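SusD homolog (Bacteroides ovatus, PDB 4F53) probably binds glycans, perhaps mucin O-glycans, at the outer membrane as a TPR-like SusD/RagB family lipoprotein. Local coordinates at residues A[56-61]-A[458-463]. Numbering follows the deposited sequence.
Sequences GAFSGY and MPMAAN
Ala57 O, a carbonyl oxygen in the last turn of helix 44-58, accepts a hydrogen bond from Arg307 NH1 and a weak one from Gly60 N, with 3.3 Å between Gly60 N and Ala57 O. Against the same oxygen packs the methyl CE of Met460 (a selenomethionine), 3.6 Å from Ala57 O, a van der Waals touch and not a bond. Apart from that methyl, the loop segment 458-463 leaves the helix end alone, and the backbones stay well apart, 9.1 Å between the CA atoms of Ala57 and Met460. Met460 bridges the gap by a chain bent at chi2 (-58°) and then extended through SE (chi3 -170°), which brings its tip against the end of the helix. There CE meets all its neighbours from one side: besides the oxygen, Ala57 CB is 4.3 Å from Met460 CE, and Phe58 CD1 is 4.0 Å from the same methyl. CE sits at the edge of the phenyl ring, near its plane, rather than over a face, and the two side chains cross at about a right angle. Although Phe58 CB points away from the loop, its ring swings back to meet the methyl.

The helix closes in a Schellman motif: Gly60 takes a positive phi of 90°, and a weak bond from Tyr61 N to Gly56 O, 3.1 Å between these two atoms, completes the pair of bonds back into the final turn. Tyr78 and Arg307 also pack on Met460, near a glycerol probably carried over from crystallisation, while hydrogen bonds join Pro459 O to Arg306 and Met458 N to Asp266. Across the two segments themselves, the buried contact is small, 90 Å² in all, and made by van der Waals touch: one methyl group rests against a carbonyl oxygen, a methyl and a ring edge, while the polar demand of Ala57 O is met by Arg307 and the turn.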
loop_
_atom_site.group_PDB
_atom_site.type_symbol
_atom_site.label_atom_id
_atom_site.label_comp_id
_atom_site.label_asym_id
_atom_site.label_seq_id
_atom_site.Cartn_x
_atom_site.Cartn_y
_atom_site.Cartn_z
ATOM N N GLY A 56 -6.923 -0.782 -2.024
ATOM C CA GLY A 56 -7.750 0.251 -1.413
ATOM C C GLY A 56 -8.788 -0.329 -0.481
ATOM O O GLY A 56 -9.007 0.205 0.613
ATOM N N ALA A 57 -9.423 -1.444 -0.910
ATOM C CA ALA A 57 -10.399 -2.188 -0.100
ATOM C C ALA A 57 -9.735 -2.854 1.127
ATOM O O ALA A 57 -10.192 -2.683 2.260
ATOM C CB ALA A 57 -11.076 -3.267 -0.954
ATOM N N PHE A 58 -8.676 -3.639 0.872
ATOM C CA PHE A 58 -7.998 -4.449 1.879
ATOM C C PHE A 58 -7.228 -3.592 2.894
ATOM O O PHE A 58 -7.116 -4.010 4.046
ATOM C CB PHE A 58 -7.084 -5.504 1.219
ATOM C CG PHE A 58 -7.764 -6.552 0.352
ATOM C CD1 PHE A 58 -9.109 -6.863 0.527
ATOM C CD2 PHE A 58 -7.046 -7.261 -0.606
ATOM C CE1 PHE A 58 -9.732 -7.852 -0.266
ATOM C CE2 PHE A 58 -7.668 -8.250 -1.394
ATOM C CZ PHE A 58 -9.009 -8.536 -1.220
ATOM N N SER A 59 -6.755 -2.398 2.494
ATOM C CA SER A 59 -6.052 -1.477 3.407
ATOM C C SER A 59 -6.978 -0.748 4.397
ATOM O O SER A 59 -6.492 -0.174 5.370
ATOM C CB SER A 59 -5.304 -0.408 2.623
ATOM O OG SER A 59 -6.231 0.331 1.850
ATOM N N GLY A 60 -8.264 -0.703 4.091
ATOM C CA GLY A 60 -9.246 0.027 4.873
ATOM C C GLY A 60 -9.426 1.463 4.428
ATOM O O GLY A 60 -10.077 2.242 5.136
ATOM N N TYR A 61 -8.832 1.857 3.283
ATOM C CA TYR A 61 -8.911 3.262 2.798
ATOM C C TYR A 61 -10.111 3.551 1.882
ATOM O O TYR A 61 -10.637 4.657 1.906
ATOM C CB TYR A 61 -7.665 3.644 1.981
ATOM C CG TYR A 61 -6.347 3.767 2.721
ATOM C CD1 TYR A 61 -6.302 4.216 4.043
ATOM C CD2 TYR A 61 -5.136 3.577 2.059
ATOM C CE1 TYR A 61 -5.088 4.381 4.710
ATOM C CE2 TYR A 61 -3.921 3.704 2.727
ATOM C CZ TYR A 61 -3.904 4.132 4.045
ATOM O OH TYR A 61 -2.708 4.295 4.690
HETATM N N MSE A 458 -13.153 -2.374 10.431
HETATM C CA MSE A 458 -14.443 -3.047 10.478
HETATM C C MSE A 458 -14.399 -4.246 9.532
HETATM O O MSE A 458 -13.713 -4.177 8.506
HETATM C CB MSE A 458 -15.569 -2.085 10.081
HETATM C CG MSE A 458 -16.070 -1.283 11.253
HETATM SE SE MSE A 458 -17.425 0.029 10.787
HETATM C CE MSE A 458 -16.311 1.345 9.901
ATOM N N PRO A 459 -15.088 -5.364 9.813
ATOM C CA PRO A 459 -15.110 -6.430 8.811
ATOM C C PRO A 459 -15.936 -5.983 7.591
ATOM O O PRO A 459 -16.748 -5.040 7.690
ATOM C CB PRO A 459 -15.766 -7.584 9.561
ATOM C CG PRO A 459 -16.682 -6.918 10.532
ATOM C CD PRO A 459 -15.969 -5.676 10.965
HETATM N N MSE A 460 -15.740 -6.646 6.450
HETATM C CA MSE A 460 -16.522 -6.385 5.235
HETATM C C MSE A 460 -18.001 -6.581 5.513
HETATM O O MSE A 460 -18.349 -7.527 6.201
HETATM C CB MSE A 460 -16.054 -7.285 4.073
HETATM C CG MSE A 460 -14.608 -7.036 3.693
HETATM SE SE MSE A 460 -14.214 -5.211 3.168
HETATM C CE MSE A 460 -12.375 -5.552 2.469
ATOM N N ALA A 461 -18.873 -5.661 5.025
ATOM C CA ALA A 461 -20.324 -5.726 5.247
ATOM C C ALA A 461 -20.920 -7.076 4.768
ATOM O O ALA A 461 -21.777 -7.651 5.435
ATOM C CB ALA A 461 -21.013 -4.577 4.537
ATOM N N ALA A 462 -20.423 -7.573 3.627
ATOM C CA ALA A 462 -20.795 -8.830 3.008
ATOM C C ALA A 462 -19.538 -9.645 2.685
ATOM O O ALA A 462 -18.687 -9.218 1.910
ATOM C CB ALA A 462 -21.604 -8.581 1.746
ATOM N N ASN A 463 -19.421 -10.808 3.306
ATOM C CA ASN A 463 -18.344 -11.743 3.051
ATOM C C ASN A 463 -18.900 -12.793 2.082
ATOM O O ASN A 463 -19.680 -13.643 2.494
ATOM C CB ASN A 463 -17.845 -12.349 4.377
ATOM C CG ASN A 463 -16.704 -13.315 4.259
ATOM O OD1 ASN A 463 -16.492 -13.955 3.227
ATOM N ND2 ASN A 463 -15.989 -13.504 5.354
#